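Side-chain contacts in tetraacyldisaccharide 4'-kinase (Aquifex aeolicus, PDB 4EHX), which probably transfers the gamma-phosphate of ATP to the 4'-position of a tetraacyldisaccharide 1-phosphate, forming lipid IVA, the last step of its pathway: residues K79-V84 / G123-E128; L153-K158 / K175-A180. All blocks are in the same frame, centred on the assembly; numbering follows the deposited sequence.

Contact 1: K79-V84 / G123-E128; sequences KGTLIV and GLLALE
Leu125 reaches from helix 119-130 across to Thr81 and Ile83, and nearly all of the contact can be traced along this one side chain. Its CB already lies 3.8 Å from Thr81 CG2, and CG follows at 4.2 Å from that same Thr81 CG2. With CG anti to the backbone N (chi1 174°), the chain is carried out towards the strand, where the CD2 branch does most of the touching. Leu125 CD2 comes to 3.3 Å from Thr81 CG2, tighter than normal van der Waals spacing, and also rests 4.0 Å from Thr81 CB. The same Leu125 CD2 meets Ile83 CG1 at 3.8 Å. The methyl thus sits against two residues that project from the strand on either side of Leu82, whose own CB is directed away from the helix.

The strand, 81-86, runs antiparallel to strand 112-116, beyond which helix 119-130 leads on to strand 134-138; strands 112-116 and 134-138 both pair in parallel with strand 67-71, in the parallel core expected of a P-loop kinase. Helix and strand axes approach to 8.8 Å at an angle of 50°, and the leucine bridges the interval.

Thr81 and Leu125 lie alongside one another, pointing opposite ways, and the threonine divides its two branches between different tasks. With OG1 anti to the carbonyl carbon (chi1 -58°), CG2 lies anti to the backbone N and is given to the leucine, while OG1 hydrogen-bonds to Ser116 OG at the end of strand 112-116. Ile83, by contrast, lies across the leucine at a slant and offers its CG1 methylene; its side chain also touches Val114 of that strand and Lys129, farther along the helix.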
loop_
_atom_site.group_PDB
_atom_site.type_symbol
_atom_site.label_atom_id
_atom_site.label_comp_id
_atom_site.label_asym_id
_atom_site.label_seq_id
_atom_site.Cartn_x
_atom_site.Cartn_y
_atom_site.Cartn_z
ATOM N N LYS A 79 -13.417 12.502 -10.274
ATOM C CA LYS A 79 -13.897 11.137 -10.452
ATOM C C LYS A 79 -13.680 10.656 -11.884
ATOM O O LYS A 79 -13.248 11.423 -12.746
ATOM C CB LYS A 79 -15.379 11.054 -10.093
ATOM C CG LYS A 79 -15.876 9.652 -9.804
ATOM C CD LYS A 79 -17.396 9.619 -9.730
ATOM C CE LYS A 79 -18.056 10.219 -10.978
ATOM N NZ LYS A 79 -18.094 9.272 -12.135
ATOM N N GLY A 80 -13.997 9.389 -12.135
ATOM C CA GLY A 80 -13.744 8.785 -13.429
ATOM C C GLY A 80 -12.363 8.163 -13.426
ATOM O O GLY A 80 -11.974 7.502 -12.464
ATOM N N THR A 81 -11.616 8.376 -14.499
ATOM C CA THR A 81 -10.247 7.874 -14.575
ATOM C C THR A 81 -9.304 9.069 -14.621
ATOM O O THR A 81 -9.568 10.041 -15.318
ATOM C CB THR A 81 -10.055 7.000 -15.812
ATOM O OG1 THR A 81 -10.991 5.921 -15.767
ATOM C CG2 THR A 81 -8.659 6.432 -15.848
ATOM N N LEU A 82 -8.216 9.003 -13.862
ATOM C CA LEU A 82 -7.328 10.147 -13.707
ATOM C C LEU A 82 -5.873 9.688 -13.745
ATOM O O LEU A 82 -5.477 8.815 -12.974
ATOM C CB LEU A 82 -7.606 10.836 -12.366
ATOM C CG LEU A 82 -6.655 11.969 -11.977
ATOM C CD1 LEU A 82 -6.806 13.116 -12.959
ATOM C CD2 LEU A 82 -6.919 12.428 -10.556
ATOM N N ILE A 83 -5.084 10.257 -14.651
ATOM C CA ILE A 83 -3.654 10.000 -14.619
ATOM C C ILE A 83 -3.056 10.869 -13.521
ATOM O O ILE A 83 -3.087 12.089 -13.594
ATOM C CB ILE A 83 -2.969 10.300 -15.967
ATOM C CG1 ILE A 83 -3.422 9.287 -17.030
ATOM C CG2 ILE A 83 -1.435 10.282 -15.799
ATOM C CD1 ILE A 83 -2.964 9.633 -18.460
ATOM N N VAL A 84 -2.549 10.225 -12.483
ATOM C CA VAL A 84 -1.977 10.924 -11.337
ATOM C C VAL A 84 -0.504 11.242 -11.591
ATOM O O VAL A 84 -0.012 12.328 -11.269
ATOM C CB VAL A 84 -2.089 10.033 -10.090
ATOM C CG1 VAL A 84 -1.355 10.666 -8.899
ATOM C CG2 VAL A 84 -3.556 9.780 -9.769
ATOM N N GLY A 123 -6.841 0.995 -16.810
ATOM C CA GLY A 123 -5.893 0.328 -17.686
ATOM C C GLY A 123 -6.019 0.780 -19.134
ATOM O O GLY A 123 -5.020 0.975 -19.810
ATOM N N LEU A 124 -7.245 0.940 -19.629
ATOM C CA LEU A 124 -7.423 1.391 -21.009
ATOM C C LEU A 124 -6.866 2.792 -21.223
ATOM O O LEU A 124 -6.226 3.064 -22.233
ATOM C CB LEU A 124 -8.903 1.367 -21.430
ATOM C CG LEU A 124 -9.556 -0.006 -21.594
ATOM C CD1 LEU A 124 -10.940 0.140 -22.234
ATOM C CD2 LEU A 124 -8.677 -0.925 -22.421
ATOM N N LEU A 125 -7.129 3.694 -20.284
ATOM C CA LEU A 125 -6.620 5.057 -20.423
ATOM C C LEU A 125 -5.095 5.041 -20.414
ATOM O O LEU A 125 -4.450 5.752 -21.183
ATOM C CB LEU A 125 -7.136 5.955 -19.297
ATOM C CG LEU A 125 -6.529 7.363 -19.295
ATOM C CD1 LEU A 125 -7.001 8.164 -20.511
ATOM C CD2 LEU A 125 -6.857 8.105 -18.006
ATOM N N ALA A 126 -4.521 4.234 -19.529
ATOM C CA ALA A 126 -3.072 4.129 -19.452
ATOM C C ALA A 126 -2.505 3.598 -20.769
ATOM O O ALA A 126 -1.508 4.106 -21.273
ATOM C CB ALA A 126 -2.660 3.227 -18.279
ATOM N N LEU A 127 -3.133 2.569 -21.328
ATOM C CA LEU A 127 -2.624 2.014 -22.574
ATOM C C LEU A 127 -2.615 3.074 -23.668
ATOM O O LEU A 127 -1.679 3.156 -24.454
ATOM C CB LEU A 127 -3.426 0.785 -23.006
ATOM C CG LEU A 127 -3.125 -0.445 -22.140
ATOM C CD1 LEU A 127 -4.210 -1.500 -22.293
ATOM C CD2 LEU A 127 -1.733 -1.014 -22.451
ATOM N N GLU A 128 -3.649 3.905 -23.684
ATOM C CA GLU A 128 -3.779 4.951 -24.684
ATOM C C GLU A 128 -2.732 6.052 -24.510
ATOM O O GLU A 128 -2.107 6.479 -25.476
ATOM C CB GLU A 128 -5.190 5.541 -24.618
ATOM C CG GLU A 128 -5.453 6.688 -25.575
ATOM C CD GLU A 128 -6.878 7.199 -25.468
ATOM O OE1 GLU A 128 -7.610 6.740 -24.564
ATOM O OE2 GLU A 128 -7.265 8.056 -26.288
#

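Contact 2: L153-K158 / K175-A180; sequences LLLKKK and KEIRRA
Leu153 and Leu155, on strand 150-156 of the P-loop kinase core, pack against Ile177 in a 3-10 turn and Ala180 just after it, ahead of strand 182-186. The two strands run parallel and adjacent to each other, and on its other side strand 150-156 pairs in parallel with strand 38-43, which leads to the predicted ATP-binding loop. The turn packs over buried leucines, of which Leu155 lies near that loop, and Ile177 also touches Leu44 just before it.

Leu153 has two partners. Its CB meets Ala180 CB at 3.7 Å, whereas CG, anti to the backbone N (chi1 178°), carries Leu153 CD2 to 3.8 Å from Ile177 CG1 and 4.0 Å from Ile177 CA. Farther out along the isoleucine, Ile177 CD1 sits 3.7 Å from Leu155 CD1 and 4.1 Å from Leu155 CD2. Both leucines lie roughly perpendicular to the isoleucine, and the interface is wholly apolar.

The turn is closed by its own bonds, among them Ala180 N to Ile177 O at 3.0 Å. Arg179 NH2 hydrogen-bonds to the carbonyl of Phe141, while Arg179 NH1 makes salt bridges to Glu172 and Glu176; Glu176 OE2 receives Arg179 NH1 at 2.8 Å from above the carboxylate plane, 49° out of it.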
loop_
_atom_site.group_PDB
_atom_site.type_symbol
_atom_site.label_atom_id
_atom_site.label_comp_id
_atom_site.label_asym_id
_atom_site.label_seq_id
_atom_site.Cartn_x
_atom_site.Cartn_y
_atom_site.Cartn_z
ATOM N N LEU A 153 -1.222 -12.184 -2.700
ATOM C CA LEU A 153 -1.969 -11.874 -1.492
ATOM C C LEU A 153 -1.023 -11.751 -0.322
ATOM O O LEU A 153 -0.239 -12.666 -0.046
ATOM C CB LEU A 153 -2.973 -12.988 -1.184
ATOM C CG LEU A 153 -3.781 -12.779 0.106
ATOM C CD1 LEU A 153 -4.733 -11.601 -0.035
ATOM C CD2 LEU A 153 -4.558 -14.074 0.501
ATOM N N LEU A 154 -1.112 -10.631 0.380
ATOM C CA LEU A 154 -0.318 -10.427 1.594
ATOM C C LEU A 154 -1.140 -10.860 2.783
ATOM O O LEU A 154 -2.330 -10.527 2.873
ATOM C CB LEU A 154 0.059 -8.952 1.758
ATOM C CG LEU A 154 1.320 -8.487 1.013
ATOM C CD1 LEU A 154 1.244 -8.786 -0.477
ATOM C CD2 LEU A 154 1.514 -6.983 1.248
ATOM N N LEU A 155 -0.498 -11.584 3.693
ATOM C CA LEU A 155 -1.134 -12.078 4.908
ATOM C C LEU A 155 -0.251 -11.784 6.100
ATOM O O LEU A 155 0.933 -12.115 6.079
ATOM C CB LEU A 155 -1.287 -13.596 4.841
ATOM C CG LEU A 155 -2.505 -14.311 4.267
ATOM C CD1 LEU A 155 -2.307 -15.790 4.557
ATOM C CD2 LEU A 155 -3.824 -13.813 4.870
ATOM N N LYS A 156 -0.814 -11.202 7.153
ATOM C CA LYS A 156 -0.080 -11.125 8.420
ATOM C C LYS A 156 -0.635 -12.108 9.442
ATOM O O LYS A 156 -1.785 -12.550 9.344
ATOM C CB LYS A 156 -0.079 -9.705 8.981
ATOM C CG LYS A 156 -1.444 -9.177 9.295
ATOM C CD LYS A 156 -1.391 -7.711 9.642
ATOM C CE LYS A 156 -2.790 -7.148 9.760
ATOM N NZ LYS A 156 -2.760 -5.686 10.019
ATOM N N LYS A 157 0.180 -12.462 10.427
ATOM C CA LYS A 157 -0.240 -13.469 11.400
ATOM C C LYS A 157 -1.601 -13.108 12.000
ATOM O O LYS A 157 -2.462 -13.967 12.163
ATOM C CB LYS A 157 0.815 -13.645 12.502
ATOM C CG LYS A 157 0.489 -14.767 13.495
ATOM C CD LYS A 157 1.554 -14.845 14.593
ATOM C CE LYS A 157 1.277 -15.967 15.580
ATOM N NZ LYS A 157 2.291 -15.977 16.676
ATOM N N LYS A 158 -1.797 -11.830 12.312
ATOM C CA LYS A 158 -3.062 -11.363 12.897
ATOM C C LYS A 158 -4.291 -11.726 12.045
ATOM O O LYS A 158 -5.373 -12.008 12.586
ATOM C CB LYS A 158 -3.006 -9.849 13.092
ATOM C CG LYS A 158 -4.175 -9.269 13.884
ATOM C CD LYS A 158 -4.147 -7.753 13.830
ATOM C CE LYS A 158 -5.290 -7.142 14.628
ATOM N NZ LYS A 158 -5.324 -5.656 14.489
ATOM N N LYS A 175 -11.189 -18.408 3.679
ATOM C CA LYS A 175 -11.215 -19.409 2.606
ATOM C C LYS A 175 -10.787 -18.813 1.257
ATOM O O LYS A 175 -10.321 -19.531 0.370
ATOM C CB LYS A 175 -12.604 -20.063 2.470
ATOM C CG LYS A 175 -13.667 -19.164 1.842
ATOM C CD LYS A 175 -15.037 -19.874 1.711
ATOM C CE LYS A 175 -16.023 -18.974 0.964
ATOM N NZ LYS A 175 -17.332 -19.643 0.674
ATOM N N GLU A 176 -10.959 -17.506 1.099
ATOM C CA GLU A 176 -10.611 -16.837 -0.157
ATOM C C GLU A 176 -9.109 -16.731 -0.404
ATOM O O GLU A 176 -8.671 -16.293 -1.463
ATOM C CB GLU A 176 -11.277 -15.459 -0.240
ATOM C CG GLU A 176 -12.797 -15.540 -0.227
ATOM C CD GLU A 176 -13.354 -16.365 -1.381
ATOM O OE1 GLU A 176 -14.455 -16.925 -1.223
ATOM O OE2 GLU A 176 -12.702 -16.445 -2.451
ATOM N N ILE A 177 -8.314 -17.135 0.573
ATOM C CA ILE A 177 -6.886 -17.316 0.336
ATOM C C ILE A 177 -6.657 -18.195 -0.903
ATOM O O ILE A 177 -5.667 -18.040 -1.615
ATOM C CB ILE A 177 -6.188 -17.903 1.586
ATOM C CG1 ILE A 177 -6.064 -16.810 2.652
ATOM C CG2 ILE A 177 -4.797 -18.466 1.237
ATOM C CD1 ILE A 177 -5.671 -17.326 4.034
ATOM N N ARG A 178 -7.597 -19.094 -1.181
ATOM C CA ARG A 178 -7.487 -19.956 -2.359
ATOM C C ARG A 178 -7.326 -19.216 -3.699
ATOM O O ARG A 178 -6.807 -19.788 -4.662
ATOM C CB ARG A 178 -8.674 -20.934 -2.435
ATOM C CG ARG A 178 -10.022 -20.292 -2.755
ATOM C CD ARG A 178 -11.140 -21.333 -2.587
ATOM N NE ARG A 178 -12.469 -20.758 -2.778
ATOM C CZ ARG A 178 -13.596 -21.306 -2.317
ATOM N NH1 ARG A 178 -13.551 -22.441 -1.627
ATOM N NH2 ARG A 178 -14.766 -20.716 -2.536
ATOM N N ARG A 179 -7.787 -17.967 -3.777
ATOM C CA ARG A 179 -7.652 -17.193 -5.027
ATOM C C ARG A 179 -6.221 -16.742 -5.323
ATOM O O ARG A 179 -5.905 -16.401 -6.461
ATOM C CB ARG A 179 -8.563 -15.962 -5.050
ATOM C CG ARG A 179 -10.025 -16.255 -4.792
ATOM C CD ARG A 179 -10.911 -15.182 -5.417
ATOM N NE ARG A 179 -10.613 -13.796 -5.006
ATOM C CZ ARG A 179 -11.179 -13.164 -3.972
ATOM N NH1 ARG A 179 -12.061 -13.786 -3.194
ATOM N NH2 ARG A 179 -10.874 -11.896 -3.718
ATOM N N ALA A 180 -5.362 -16.731 -4.307
ATOM C CA ALA A 180 -3.986 -16.285 -4.488
ATOM C C ALA A 180 -3.164 -17.206 -5.384
ATOM O O ALA A 180 -3.289 -18.421 -5.308
ATOM C CB ALA A 180 -3.283 -16.121 -3.125
#

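Overall arrangement
Contact 1 and contact 2 lie about 29 Å apart between centres, with nearest atoms about 19 Å apart, and reach different parts of the same strand system. Both segments of contact 1 come earlier in the chain than those of contact 2. Contact 1 lies near the surface, set away from the predicted nucleotide site, with a glycerol, probably from the crystallisation liquor, about 4 Å from the side chain of Ile83. Contact 2 is buried and nearer that site: the side chain of Leu155 lies about 7 Å from that of Ser45 in the predicted ATP-binding loop, and Lys156 NZ hydrogen-bonds to Gly48 O of the same loop.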